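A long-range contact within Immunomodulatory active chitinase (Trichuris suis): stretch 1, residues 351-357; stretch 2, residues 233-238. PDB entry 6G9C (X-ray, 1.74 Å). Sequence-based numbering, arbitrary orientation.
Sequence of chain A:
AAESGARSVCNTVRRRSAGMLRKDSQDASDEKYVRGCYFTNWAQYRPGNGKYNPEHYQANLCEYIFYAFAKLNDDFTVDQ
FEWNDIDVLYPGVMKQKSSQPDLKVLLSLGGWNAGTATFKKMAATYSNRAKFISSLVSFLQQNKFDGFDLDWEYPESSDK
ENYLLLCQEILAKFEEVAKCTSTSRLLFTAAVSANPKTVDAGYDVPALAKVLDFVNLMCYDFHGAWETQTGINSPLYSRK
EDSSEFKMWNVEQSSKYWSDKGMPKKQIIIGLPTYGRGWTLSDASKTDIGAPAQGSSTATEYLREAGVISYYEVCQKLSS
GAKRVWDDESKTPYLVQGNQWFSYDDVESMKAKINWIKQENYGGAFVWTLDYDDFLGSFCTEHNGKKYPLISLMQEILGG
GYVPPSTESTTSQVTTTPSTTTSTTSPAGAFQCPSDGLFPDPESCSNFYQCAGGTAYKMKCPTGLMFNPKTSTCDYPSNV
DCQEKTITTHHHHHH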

# COMPACT_ATOMS: atom_id res chain seq x y z
N LYS A 351 -26.38 -17.94 -8.16
CA LYS A 351 -26.47 -18.95 -7.12
C LYS A 351 -26.26 -20.34 -7.69
O LYS A 351 -25.52 -21.15 -7.12
CB LYS A 351 -27.85 -18.88 -6.44
CG LYS A 351 -27.86 -18.38 -5.03
CD LYS A 351 -29.30 -18.19 -4.52
CE LYS A 351 -30.14 -19.46 -4.66
NZ LYS A 351 -31.54 -19.27 -4.14
N ALA A 352 -26.94 -20.64 -8.79
CA ALA A 352 -26.82 -21.97 -9.38
C ALA A 352 -25.39 -22.21 -9.86
O ALA A 352 -24.81 -23.27 -9.61
CB ALA A 352 -27.82 -22.13 -10.53
N LYS A 353 -24.80 -21.21 -10.53
CA LYS A 353 -23.45 -21.36 -11.09
C LYS A 353 -22.40 -21.49 -9.99
O LYS A 353 -21.52 -22.36 -10.06
CB LYS A 353 -23.14 -20.17 -11.99
CG LYS A 353 -23.94 -20.18 -13.29
CD LYS A 353 -23.73 -18.91 -14.09
CE LYS A 353 -24.32 -19.04 -15.48
NZ LYS A 353 -24.22 -17.75 -16.24
N ILE A 354 -22.47 -20.63 -8.97
CA ILE A 354 -21.46 -20.65 -7.91
C ILE A 354 -21.58 -21.92 -7.06
O ILE A 354 -20.57 -22.48 -6.62
CB ILE A 354 -21.56 -19.37 -7.06
CG1 ILE A 354 -21.25 -18.16 -7.94
CG2 ILE A 354 -20.59 -19.42 -5.87
CD1 ILE A 354 -21.46 -16.83 -7.25
N ASN A 355 -22.82 -22.36 -6.79
CA ASN A 355 -22.99 -23.64 -6.10
C ASN A 355 -22.51 -24.79 -6.97
O ASN A 355 -21.97 -25.78 -6.45
CB ASN A 355 -24.46 -23.84 -5.72
CG ASN A 355 -24.85 -23.08 -4.46
OD1 ASN A 355 -24.17 -23.17 -3.44
ND2 ASN A 355 -25.94 -22.34 -4.54
N TRP A 356 -22.68 -24.69 -8.29
CA TRP A 356 -22.15 -25.70 -9.20
C TRP A 356 -20.62 -25.74 -9.15
O TRP A 356 -20.02 -26.82 -9.11
CB TRP A 356 -22.64 -25.42 -10.62
CG TRP A 356 -22.05 -26.32 -11.65
CD1 TRP A 356 -22.48 -27.57 -12.00
CD2 TRP A 356 -20.90 -26.06 -12.46
NE1 TRP A 356 -21.68 -28.09 -12.98
CE2 TRP A 356 -20.70 -27.18 -13.28
CE3 TRP A 356 -20.02 -24.97 -12.57
CZ2 TRP A 356 -19.66 -27.26 -14.21
CZ3 TRP A 356 -18.99 -25.05 -13.49
CH2 TRP A 356 -18.82 -26.18 -14.29
N ILE A 357 -19.97 -24.56 -9.17
CA ILE A 357 -18.51 -24.50 -9.06
C ILE A 357 -18.03 -25.33 -7.87
O ILE A 357 -17.08 -26.11 -7.97
CB ILE A 357 -18.03 -23.05 -8.93
CG1 ILE A 357 -18.29 -22.25 -10.20
CG2 ILE A 357 -16.53 -22.98 -8.58
CD1 ILE A 357 -17.97 -20.77 -10.00
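Stretch 2 (233-238) NSPLYS

Stretch 2 has no regular secondary structure; it passes one side of a helix that runs through all of stretch 1 and beyond it at both ends. The backbones come nearest at K353 and L236, whose CA atoms are 6.5 Å apart, and the small contact, 286 Å² summed over both sides, is built around that point. Its helical side is A352, K353 and W356, the spacing expected of one face of a helix, while K351, I354 and N355 lie out of reach.

The main bump is L236. Its CA-to-CB bond points toward the helix, with chi1 t and chi2 p, and both methyls are near K353 CG, at 4.1 Å from L236 CD1 and 4.4 Å from L236 CD2. CD1 also lies over one face of the W356 indole, 4.2 Å from the centroid of the five-membered ring and 3.9 Å from W356 CD2. L236 CD2 also meets W356 CB at 4.2 Å, A352 CB at 4.4 Å and A352 O at 4.1 Å. The hollow that takes the leucine is thus bordered by A352, the tryptophan and the lysine stem.

On the two sides of L236 along the loop, the contacts differ in chemistry. Y237 leaves its backbone sideways, but its ring end comes nearer, its edge toward the face of W356 in an offset edge-to-face pair, with the centroid of the Y237 ring 5.8 Å from that of the W356 five-membered ring and planes at 90°; Y237 OH is 3.7 Å from W356 CD1. In the other direction, K353 extends m, t, t, t, carrying its amine past the leucine to S234. There K353 NZ donates to S234 O at 2.7 Å and weakly to S234 OG at 3.3 Å, and a water bridges K353 NZ (3.0 Å) and S234 OG (2.7 Å). P235, whose CA-to-CB bond points away, makes no contact.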

# COMPACT_ATOMS: atom_id res chain seq x y z
N ASN A 233 -26.63 -15.67 -23.13
CA ASN A 233 -25.27 -15.16 -23.03
C ASN A 233 -24.33 -16.19 -22.38
O ASN A 233 -23.25 -16.48 -22.91
CB ASN A 233 -25.27 -13.85 -22.24
CG ASN A 233 -23.88 -13.21 -22.14
OD1 ASN A 233 -23.14 -13.15 -23.12
ND2 ASN A 233 -23.53 -12.74 -20.95
N SER A 234 -24.74 -16.77 -21.26
CA SER A 234 -23.86 -17.65 -20.49
C SER A 234 -24.70 -18.74 -19.84
O SER A 234 -24.99 -18.69 -18.64
CB SER A 234 -23.06 -16.86 -19.45
OG SER A 234 -22.11 -17.66 -18.76
N PRO A 235 -25.13 -19.73 -20.62
CA PRO A 235 -25.92 -20.81 -20.03
C PRO A 235 -25.04 -21.72 -19.20
O PRO A 235 -23.91 -22.03 -19.59
CB PRO A 235 -26.49 -21.55 -21.25
CG PRO A 235 -25.48 -21.30 -22.34
CD PRO A 235 -24.85 -19.95 -22.06
N LEU A 236 -25.56 -22.14 -18.05
CA LEU A 236 -24.83 -23.11 -17.24
C LEU A 236 -24.79 -24.47 -17.92
O LEU A 236 -23.73 -25.10 -17.98
CB LEU A 236 -25.46 -23.22 -15.84
CG LEU A 236 -24.80 -24.25 -14.91
CD1 LEU A 236 -23.31 -23.98 -14.78
CD2 LEU A 236 -25.48 -24.25 -13.55
N TYR A 237 -25.93 -24.92 -18.45
CA TYR A 237 -26.01 -26.19 -19.16
C TYR A 237 -26.58 -25.97 -20.56
O TYR A 237 -27.23 -24.96 -20.84
CB TYR A 237 -26.90 -27.21 -18.45
CG TYR A 237 -26.67 -27.37 -16.98
CD1 TYR A 237 -25.59 -28.10 -16.50
CD2 TYR A 237 -27.55 -26.82 -16.05
CE1 TYR A 237 -25.39 -28.27 -15.15
CE2 TYR A 237 -27.36 -26.98 -14.70
CZ TYR A 237 -26.28 -27.71 -14.25
OH TYR A 237 -26.08 -27.87 -12.90
N SER A 238 -26.38 -26.97 -21.41
CA SER A 238 -27.00 -26.99 -22.72
C SER A 238 -28.51 -27.23 -22.60
O SER A 238 -29.00 -27.77 -21.60
CB SER A 238 -26.39 -28.07 -23.60
OG SER A 238 -26.61 -29.35 -23.04
O HOH W 1 -21.27 -17.75 -16.21